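Local coordinates for CrmK (Actinoalloteichus sp. WH1-2216-6, PDB 5I1V), which is a flavoenzyme oxidase with covalently bound FAD that takes part in recycling shunt products of caerulomycin biosynthesis, at residues A[145-148]-A[149-152]; A[248-251]-A[252-256]; A[358-361]-A[362-366]; A[381-384]-A[385-388]. One frame throughout, in Å; residues are numbered along the deposited sequence.

Interaction 1 (A[145-148]-A[149-152])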
loop_
_atom_site.group_PDB
_atom_site.type_symbol
_atom_site.label_atom_id
_atom_site.label_comp_id
_atom_site.label_asym_id
_atom_site.label_seq_id
_atom_site.Cartn_x
_atom_site.Cartn_y
_atom_site.Cartn_z
ATOM N N LEU A 145 6.774 -12.227 -20.449
ATOM C CA LEU A 145 5.546 -13.050 -20.266
ATOM C C LEU A 145 4.317 -12.666 -21.096
ATOM O O LEU A 145 3.340 -13.428 -21.151
ATOM C CB LEU A 145 5.128 -13.013 -18.789
ATOM C CG LEU A 145 6.151 -13.594 -17.804
ATOM C CD1 LEU A 145 5.627 -13.589 -16.356
ATOM C CD2 LEU A 145 6.548 -15.001 -18.224
ATOM N N GLY A 146 4.347 -11.495 -21.713
ATOM C CA GLY A 146 3.219 -10.989 -22.428
ATOM C C GLY A 146 2.283 -10.094 -21.615
ATOM O O GLY A 146 2.697 -9.453 -20.636
ATOM N N LEU A 147 1.014 -10.079 -22.019
ATOM C CA LEU A 147 -0.013 -9.279 -21.366
ATOM C C LEU A 147 -0.847 -10.133 -20.458
ATOM O O LEU A 147 -0.923 -11.356 -20.629
ATOM C CB LEU A 147 -0.907 -8.629 -22.404
ATOM C CG LEU A 147 -0.167 -7.777 -23.408
ATOM C CD1 LEU A 147 -1.127 -7.190 -24.422
ATOM C CD2 LEU A 147 0.592 -6.637 -22.754
ATOM N N THR A 148 -1.547 -9.487 -19.528
ATOM C CA THR A 148 -2.477 -10.202 -18.682
ATOM C C THR A 148 -3.470 -11.008 -19.511
ATOM O O THR A 148 -3.799 -12.145 -19.183
ATOM C CB THR A 148 -3.282 -9.260 -17.791
ATOM O OG1 THR A 148 -3.936 -8.268 -18.609
ATOM C CG2 THR A 148 -2.426 -8.525 -16.887
ATOM N N VAL A 149 -3.959 -10.430 -20.584
ATOM C CA VAL A 149 -4.965 -11.101 -21.387
ATOM C C VAL A 149 -4.426 -12.334 -22.139
ATOM O O VAL A 149 -5.202 -13.205 -22.540
ATOM C CB VAL A 149 -5.684 -10.157 -22.341
ATOM C CG1 VAL A 149 -6.393 -9.045 -21.565
ATOM C CG2 VAL A 149 -4.761 -9.615 -23.416
ATOM N N ASP A 150 -3.115 -12.484 -22.241
ATOM C CA ASP A 150 -2.534 -13.750 -22.716
ATOM C C ASP A 150 -2.722 -14.968 -21.786
ATOM O O ASP A 150 -2.407 -16.078 -22.179
ATOM C CB ASP A 150 -1.062 -13.544 -23.092
ATOM C CG ASP A 150 -0.898 -12.496 -24.207
ATOM O OD1 ASP A 150 -1.789 -12.510 -25.075
ATOM O OD2 ASP A 150 0.068 -11.647 -24.221
ATOM N N TYR A 151 -3.255 -14.742 -20.588
ATOM C CA TYR A 151 -3.555 -15.774 -19.622
ATOM C C TYR A 151 -5.023 -15.850 -19.284
ATOM O O TYR A 151 -5.376 -16.469 -18.247
ATOM C CB TYR A 151 -2.752 -15.468 -18.336
ATOM C CG TYR A 151 -1.301 -15.462 -18.665
ATOM C CD1 TYR A 151 -0.663 -14.282 -19.094
ATOM C CD2 TYR A 151 -0.583 -16.636 -18.667
ATOM C CE1 TYR A 151 0.676 -14.303 -19.459
ATOM C CE2 TYR A 151 0.743 -16.670 -19.050
ATOM C CZ TYR A 151 1.367 -15.520 -19.446
ATOM O OH TYR A 151 2.716 -15.591 -19.813
ATOM N N LEU A 152 -5.878 -15.150 -20.042
ATOM C CA LEU A 152 -7.293 -15.122 -19.720
ATOM C C LEU A 152 -7.973 -16.422 -20.213
ATOM O O LEU A 152 -8.219 -16.631 -21.397
ATOM C CB LEU A 152 -8.018 -13.931 -20.279
ATOM C CG LEU A 152 -9.496 -13.740 -19.856
ATOM C CD1 LEU A 152 -9.615 -13.543 -18.363
ATOM C CD2 LEU A 152 -10.073 -12.518 -20.545
#
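The phenol of Tyr151 crosses the side chain of Leu145 at about a right angle and spends its hydroxyl on the leucine's backbone: OH donates to Leu145 O over 2.6 Å, arriving in the carbonyl plane on a lone pair. The ring meets the preceding loop by its edge, with CD1 3.3 Å from Leu147 O and Thr148 O also near the ring plane. Tyr151 CG stands anti to its own carbonyl carbon (chi1 -60°), which carries the ring back along the chain to the end of helix 142-145. A phenylalanine here would probably keep the edge contacts but leave Leu145 O without its phenol donor.

Asp150 reaches back in the same manner, crossing Leu147 obliquely. Its OD2 takes the amide of Leu147 in a nearly straight bond of 2.9 Å (173° at the hydrogen), met from above the carboxylate plane, while OD1 forms a salt bridge with Arg396. The side chain thus closes back on the residue before the 3-10 turn, in which Asp150 N returns a bond to Leu147 O and Tyr151 N one of 3.0 Å to Thr148 O. Gly146, the first residue to leave the helix, has a positive phi, and any side chain there would run into Asp150 OD2, so glycine suits the bend. Thr148 turns its hydroxyl away from the turn, to Gly137 O, its side chain lying close to that of the FAD-binding His132.

Leu145 O at the helix end and Leu147 N before the next turn are thus met by a phenol and a carboxylate from residues that follow, and the salt bridge from Arg396 would probably help keep that carboxylate ionised.

Interaction 2 (A[248-251]-A[252-256])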
loop_
_atom_site.group_PDB
_atom_site.type_symbol
_atom_site.label_atom_id
_atom_site.label_comp_id
_atom_site.label_asym_id
_atom_site.label_seq_id
_atom_site.Cartn_x
_atom_site.Cartn_y
_atom_site.Cartn_z
ATOM N N LEU A 248 15.901 5.626 -26.392
ATOM C CA LEU A 248 15.012 5.123 -27.435
ATOM C C LEU A 248 15.745 4.210 -28.405
ATOM O O LEU A 248 15.226 3.128 -28.756
ATOM C CB LEU A 248 14.326 6.256 -28.183
ATOM C CG LEU A 248 13.470 7.188 -27.332
ATOM C CD1 LEU A 248 12.919 8.322 -28.169
ATOM C CD2 LEU A 248 12.356 6.462 -26.623
ATOM N N ASP A 249 16.964 4.588 -28.795
ATOM C CA ASP A 249 17.715 3.771 -29.774
ATOM C C ASP A 249 18.027 2.436 -29.196
ATOM O O ASP A 249 17.869 1.422 -29.863
ATOM C CB ASP A 249 19.057 4.417 -30.193
ATOM C CG ASP A 249 18.872 5.697 -30.982
ATOM O OD1 ASP A 249 17.786 5.880 -31.587
ATOM O OD2 ASP A 249 19.811 6.547 -30.979
ATOM N N TRP A 250 18.506 2.419 -27.958
ATOM C CA TRP A 250 18.821 1.153 -27.319
ATOM C C TRP A 250 17.534 0.301 -27.200
ATOM O O TRP A 250 17.568 -0.879 -27.505
ATOM C CB TRP A 250 19.480 1.341 -25.943
ATOM C CG TRP A 250 19.978 0.091 -25.337
ATOM C CD1 TRP A 250 21.250 -0.416 -25.405
ATOM C CD2 TRP A 250 19.196 -0.893 -24.631
ATOM N NE1 TRP A 250 21.311 -1.637 -24.749
ATOM C CE2 TRP A 250 20.060 -1.948 -24.280
ATOM C CE3 TRP A 250 17.859 -0.964 -24.235
ATOM C CZ2 TRP A 250 19.622 -3.071 -23.555
ATOM C CZ3 TRP A 250 17.424 -2.101 -23.534
ATOM C CH2 TRP A 250 18.297 -3.118 -23.201
ATOM N N GLN A 251 16.416 0.896 -26.789
ATOM C CA GLN A 251 15.180 0.110 -26.616
ATOM C C GLN A 251 14.690 -0.448 -27.959
ATOM O O GLN A 251 14.266 -1.619 -28.045
ATOM C CB GLN A 251 14.085 0.946 -25.983
ATOM C CG GLN A 251 14.361 1.389 -24.567
ATOM C CD GLN A 251 14.479 0.218 -23.589
ATOM O OE1 GLN A 251 14.015 -0.908 -23.857
ATOM N NE2 GLN A 251 15.066 0.496 -22.420
ATOM N N LEU A 252 14.781 0.355 -29.021
ATOM C CA LEU A 252 14.328 -0.094 -30.330
ATOM C C LEU A 252 15.239 -1.110 -31.018
ATOM O O LEU A 252 14.814 -1.789 -31.943
ATOM C CB LEU A 252 14.030 1.067 -31.247
ATOM C CG LEU A 252 12.874 1.939 -30.754
ATOM C CD1 LEU A 252 13.044 3.331 -31.330
ATOM C CD2 LEU A 252 11.514 1.351 -31.078
ATOM N N ARG A 253 16.457 -1.262 -30.525
ATOM C CA ARG A 253 17.321 -2.377 -30.930
ATOM C C ARG A 253 17.120 -3.602 -30.075
ATOM O O ARG A 253 17.654 -4.655 -30.399
ATOM C CB ARG A 253 18.804 -1.983 -30.839
ATOM C CG ARG A 253 19.271 -1.178 -32.032
ATOM C CD ARG A 253 20.473 -0.294 -31.706
ATOM N NE ARG A 253 21.301 -0.861 -30.651
ATOM C CZ ARG A 253 21.861 -0.160 -29.663
ATOM N NH1 ARG A 253 21.715 1.160 -29.571
ATOM N NH2 ARG A 253 22.574 -0.801 -28.745
ATOM N N ASN A 254 16.354 -3.491 -29.000
ATOM C CA ASN A 254 16.291 -4.561 -28.013
ATOM C C ASN A 254 14.854 -4.930 -27.578
ATOM O O ASN A 254 14.640 -5.313 -26.400
ATOM C CB ASN A 254 17.131 -4.174 -26.807
ATOM C CG ASN A 254 18.630 -4.347 -27.063
ATOM O OD1 ASN A 254 19.090 -5.457 -27.265
ATOM N ND2 ASN A 254 19.364 -3.255 -27.099
ATOM N N CYS A 255 13.900 -4.833 -28.495
ATOM C CA CYS A 255 12.486 -4.949 -28.132
ATOM C C CYS A 255 11.833 -6.226 -28.656
ATOM O O CYS A 255 10.600 -6.369 -28.538
ATOM C CB CYS A 255 11.696 -3.713 -28.570
ATOM S SG CYS A 255 11.715 -3.504 -30.362
ATOM N N THR A 256 12.640 -7.156 -29.188
ATOM C CA THR A 256 12.133 -8.487 -29.606
ATOM C C THR A 256 12.727 -9.602 -28.786
ATOM O O THR A 256 13.769 -9.442 -28.170
ATOM C CB THR A 256 12.427 -8.834 -31.086
ATOM O OG1 THR A 256 13.838 -8.921 -31.271
ATOM C CG2 THR A 256 11.827 -7.819 -32.032
#
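The side-chain amide of Asn254 lies over one face of the Trp250 indole, and this is the tight half of the contact, at the C-terminal end of helix 237-253. ND2 sits 3.2 Å above the indole plane, over its centre, with amide and ring planes 33° apart; beside it Asn254 CB makes a CH-pi contact with the six-membered ring, 4.0 Å from its centroid. The same ND2 donates to Trp250 O over 3.0 Å, and OD1 accepts from Ser259 and Asn261. With CG anti to the backbone N (chi1 -172°), Trp250 lays its ring beneath the asparagine; Phe298 of helix 291-303 also meets the indole.

The solvent side is looser. Arg253 bends at chi3 so that its guanidinium stands steeply to the indole, 76° between planes, with NH2 3.6 Å from Trp250 CD1 and a salt bridge to Glu301; Asp249 OD2 remains 5.9 Å from NH1. Elsewhere, Leu248 and Leu252 touch only loosely, CB to CD1 4.5 Å, Leu248 packing on Tyr377 and Leu400 and Leu252 on Pro350 and Ser399.

Asparagine is apt at a helix end: its amide N-H supplies a donor to a last-turn carbonyl, and the flat amide over the indole probably adds dispersive and electrostatic attraction to its face.

Interaction 3 (A[358-361]-A[362-366])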
loop_
_atom_site.group_PDB
_atom_site.type_symbol
_atom_site.label_atom_id
_atom_site.label_comp_id
_atom_site.label_asym_id
_atom_site.label_seq_id
_atom_site.Cartn_x
_atom_site.Cartn_y
_atom_site.Cartn_z
ATOM N N ALA A 358 10.832 20.084 -28.323
ATOM C CA ALA A 358 9.487 20.478 -27.911
ATOM C C ALA A 358 9.175 20.008 -26.480
ATOM O O ALA A 358 8.589 20.731 -25.710
ATOM C CB ALA A 358 8.453 19.945 -28.884
ATOM N N ALA A 359 9.587 18.796 -26.135
ATOM C CA ALA A 359 9.342 18.253 -24.796
ATOM C C ALA A 359 10.194 19.000 -23.833
ATOM O O ALA A 359 9.704 19.448 -22.809
ATOM C CB ALA A 359 9.695 16.789 -24.728
ATOM N N TYR A 360 11.474 19.175 -24.170
ATOM C CA TYR A 360 12.369 19.957 -23.284
ATOM C C TYR A 360 11.771 21.312 -22.925
ATOM O O TYR A 360 11.799 21.733 -21.764
ATOM C CB TYR A 360 13.755 20.111 -23.874
ATOM C CG TYR A 360 14.750 20.670 -22.881
ATOM C CD1 TYR A 360 15.310 19.868 -21.895
ATOM C CD2 TYR A 360 15.124 22.016 -22.923
ATOM C CE1 TYR A 360 16.239 20.387 -20.986
ATOM C CE2 TYR A 360 16.025 22.549 -22.009
ATOM C CZ TYR A 360 16.589 21.743 -21.057
ATOM O OH TYR A 360 17.492 22.313 -20.159
ATOM N N ARG A 361 11.186 21.966 -23.911
ATOM C CA ARG A 361 10.646 23.311 -23.721
ATOM C C ARG A 361 9.568 23.372 -22.642
ATOM O O ARG A 361 9.572 24.265 -21.798
ATOM C CB ARG A 361 10.060 23.827 -25.040
ATOM C CG ARG A 361 9.745 25.318 -25.038
ATOM C CD ARG A 361 8.307 25.630 -24.635
ATOM N NE ARG A 361 7.454 25.788 -25.816
ATOM C CZ ARG A 361 6.431 26.632 -25.914
ATOM N NH1 ARG A 361 6.094 27.432 -24.899
ATOM N NH2 ARG A 361 5.746 26.687 -27.049
ATOM N N HIS A 362 8.633 22.421 -22.685
ATOM C CA HIS A 362 7.595 22.312 -21.661
ATOM C C HIS A 362 8.127 21.734 -20.347
ATOM O O HIS A 362 7.699 22.137 -19.266
ATOM C CB HIS A 362 6.442 21.467 -22.204
ATOM C CG HIS A 362 5.731 22.100 -23.351
ATOM N ND1 HIS A 362 4.813 23.120 -23.185
ATOM C CD2 HIS A 362 5.835 21.904 -24.686
ATOM C CE1 HIS A 362 4.370 23.508 -24.370
ATOM N NE2 HIS A 362 4.972 22.786 -25.297
ATOM N N LEU A 363 9.058 20.782 -20.414
ATOM C CA LEU A 363 9.684 20.235 -19.182
ATOM C C LEU A 363 10.627 21.194 -18.439
ATOM O O LEU A 363 10.778 21.058 -17.229
ATOM C CB LEU A 363 10.431 18.935 -19.481
ATOM C CG LEU A 363 9.557 17.766 -19.971
ATOM C CD1 LEU A 363 10.454 16.687 -20.569
ATOM C CD2 LEU A 363 8.710 17.205 -18.830
ATOM N N SER A 364 11.275 22.147 -19.129
ATOM C CA SER A 364 12.035 23.176 -18.375
ATOM C C SER A 364 11.305 24.508 -18.121
ATOM O O SER A 364 11.803 25.335 -17.355
ATOM C CB SER A 364 13.374 23.491 -19.049
ATOM O OG SER A 364 13.157 23.880 -20.365
ATOM N N ARG A 365 10.158 24.724 -18.770
ATOM C CA ARG A 365 9.370 25.959 -18.625
ATOM C C ARG A 365 9.402 26.401 -17.150
ATOM O O ARG A 365 8.889 25.700 -16.275
ATOM C CB ARG A 365 7.907 25.710 -19.079
ATOM C CG ARG A 365 7.314 26.790 -19.981
ATOM C CD ARG A 365 6.027 26.328 -20.678
ATOM N NE ARG A 365 4.871 26.251 -19.779
ATOM C CZ ARG A 365 3.653 25.812 -20.125
ATOM N NH1 ARG A 365 3.400 25.402 -21.366
ATOM N NH2 ARG A 365 2.667 25.783 -19.228
ATOM N N ALA A 366 10.016 27.543 -16.853
ATOM C CA ALA A 366 10.072 28.010 -15.453
ATOM C C ALA A 366 8.802 28.705 -14.960
ATOM O O ALA A 366 8.624 28.901 -13.777
ATOM C CB ALA A 366 11.290 28.903 -15.244
#
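Tyr360 O is gripped twice by Ser364, by the backbone amide and by the side-chain hydroxyl. The amide bond is the shorter at 2.7 Å and runs nearly along the C=O axis, as an i to i+4 helical bond should; OG donates over 2.9 Å from above the carbonyl plane. The hydroxyl can do this because it lies between the backbone N and the carbonyl carbon (chi1 56°), folded back over the last turn of helix 353-364. From there it also rests over one face of the Tyr360 ring, 3.6 Å from CE2, while the ring itself meets Trp232. Serine suits the place, being small enough to sit against the ring yet able to give a second donor.

Round the helix, the guanidinium of Arg361 lies flat on the imidazole of His362, centres 4.5 Å apart and planes at 18°. Neighbours in sequence can stack in this way because CG of Arg361 is anti to its N (chi1 -167°) and the chain then bends at chi2 and chi3, bringing NE over the ring. The histidine's edge points back along the helix, CD2 3.2 Å from Ala358 O, and its NE2 is hydrogen-bonded to Asp427 of helix 414-428. Leu363 and Ala359 turn to the same helix, touching by CD1 and CB at 4.2 Å; Arg365 pairs with Asp367.

Asp427, bonded to NE2, would probably favour positive charge on the imidazole and also offset it, so that the guanidinium can still lie flat on the ring; the stack would then probably rest mainly on dispersive contact.

Interaction 4 (A[381-384]-A[385-388])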
loop_
_atom_site.group_PDB
_atom_site.type_symbol
_atom_site.label_atom_id
_atom_site.label_comp_id
_atom_site.label_asym_id
_atom_site.label_seq_id
_atom_site.Cartn_x
_atom_site.Cartn_y
_atom_site.Cartn_z
ATOM N N GLY A 381 7.089 -4.561 -25.678
ATOM C CA GLY A 381 7.408 -5.482 -26.745
ATOM C C GLY A 381 7.731 -6.852 -26.208
ATOM O O GLY A 381 6.956 -7.414 -25.391
ATOM N N GLY A 382 8.818 -7.454 -26.717
ATOM C CA GLY A 382 9.152 -8.829 -26.382
ATOM C C GLY A 382 7.995 -9.788 -26.645
ATOM O O GLY A 382 7.426 -9.823 -27.729
ATOM N N ARG A 383 7.675 -10.570 -25.630
ATOM C CA ARG A 383 6.648 -11.599 -25.696
ATOM C C ARG A 383 5.248 -11.045 -26.051
ATOM O O ARG A 383 4.403 -11.753 -26.637
ATOM C CB ARG A 383 6.669 -12.334 -24.365
ATOM C CG ARG A 383 5.730 -13.507 -24.248
ATOM C CD ARG A 383 6.128 -14.651 -25.140
ATOM N NE ARG A 383 4.977 -15.034 -25.952
ATOM C CZ ARG A 383 4.779 -16.229 -26.514
ATOM N NH1 ARG A 383 5.648 -17.228 -26.342
ATOM N NH2 ARG A 383 3.682 -16.425 -27.251
ATOM N N VAL A 384 5.020 -9.764 -25.805
ATOM C CA VAL A 384 3.764 -9.141 -26.205
ATOM C C VAL A 384 3.570 -9.310 -27.716
ATOM O O VAL A 384 2.457 -9.589 -28.207
ATOM C CB VAL A 384 3.748 -7.659 -25.823
ATOM C CG1 VAL A 384 2.558 -6.924 -26.459
ATOM C CG2 VAL A 384 3.800 -7.467 -24.326
ATOM N N ASN A 385 4.663 -9.226 -28.464
ATOM C CA ASN A 385 4.538 -9.165 -29.922
ATOM C C ASN A 385 4.839 -10.463 -30.632
ATOM O O ASN A 385 5.098 -10.440 -31.827
ATOM C CB ASN A 385 5.414 -8.038 -30.485
ATOM C CG ASN A 385 4.902 -6.673 -30.091
ATOM O OD1 ASN A 385 3.677 -6.468 -29.913
ATOM N ND2 ASN A 385 5.802 -5.740 -29.920
ATOM N N THR A 386 4.768 -11.591 -29.932
ATOM C CA THR A 386 4.996 -12.893 -30.572
ATOM C C THR A 386 3.737 -13.748 -30.567
ATOM O O THR A 386 3.768 -14.915 -30.954
ATOM C CB THR A 386 6.141 -13.674 -29.880
ATOM O OG1 THR A 386 5.793 -13.950 -28.520
ATOM C CG2 THR A 386 7.437 -12.889 -29.933
ATOM N N VAL A 387 2.635 -13.178 -30.096
ATOM C CA VAL A 387 1.372 -13.874 -30.104
ATOM C C VAL A 387 0.760 -13.621 -31.460
ATOM O O VAL A 387 1.095 -12.653 -32.139
ATOM C CB VAL A 387 0.381 -13.367 -29.027
ATOM C CG1 VAL A 387 0.962 -13.503 -27.642
ATOM C CG2 VAL A 387 -0.001 -11.923 -29.269
ATOM N N ASP A 388 -0.163 -14.494 -31.832
ATOM C CA ASP A 388 -1.036 -14.224 -32.942
ATOM C C ASP A 388 -1.907 -13.010 -32.582
ATOM O O ASP A 388 -2.802 -13.156 -31.728
ATOM C CB ASP A 388 -1.906 -15.468 -33.147
ATOM C CG ASP A 388 -2.897 -15.300 -34.289
ATOM O OD1 ASP A 388 -2.873 -14.209 -34.910
ATOM O OD2 ASP A 388 -3.699 -16.241 -34.528
#
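Backbone hydrogen bonds shape the turn in which Arg383 meets Thr386 and Gly382 meets Asn385. Asn385 N donates to Gly382 O over 2.9 Å, from above the carbonyl plane, and Thr386 N makes a weak bond of 3.3 Å to Arg383 O. Both link residues three apart, the spacing of a 3-10 turn.

A side-chain hydroxyl adds to the second of these. Thr386 OG1 donates to the same Arg383 O over 3.2 Å, which its placing between the backbone N and carbonyl carbon (chi1 62°) permits. An alanine at this position is likely to cost Arg383 O that second donor, leaving it with the weak amide bond from the turn.

This short 3-10 turn lies in the loop joining strands 374-379 and 400-408, neighbours in the large antiparallel sheet. Gly381 and Gly382 lead into it with positive phi; a side chain on Gly381 would press on the carbonyl before it, so glycine is the natural choice there.

Packing without a bond forms the third group. The Arg383 chain, bent at chi2 and chi3, brings its guanidinium across Thr386 at about a right angle, so that OG1 sits over one face, 2.9 Å from NE but badly angled for a hydrogen bond. Val387 CG1 meets the guanidinium edge at NH2, 4.0 Å away, and CG2 lies 3.6 Å from Val384 O; a branched residue can serve both places at once.

The amide of Asn385 faces the returning limb of the loop: ND2, 3.6 Å from Gly381 CA, donates to Ala398 O, and OD1 accepts from Gly397 N.

Overall arrangement
Interactions 1, 4 and 2 form a row of neighbours, while interaction 3 stands apart. Interactions 1 and 4, with centres about 10 Å apart, pack directly: Leu147 CD2 lies 3.7 Å from Val384 CG2, and Arg396 serves both, pairing with Asp150 and donating to Val384 O. Interaction 4 joins interaction 2, centres about 14 Å apart, through a probable hydrogen bond of 2.8 Å between Gly382 N and Cys255 O. Nearest the flavin is interaction 1, the Thr148 side chain being about 7 Å from FAD; the Val384 side chain is about 10 Å from it. Interaction 3, centred about 37 Å from interaction 1, comes within about 10 Å of interaction 2 (nearest atoms; centres about 25 Å apart) without touching.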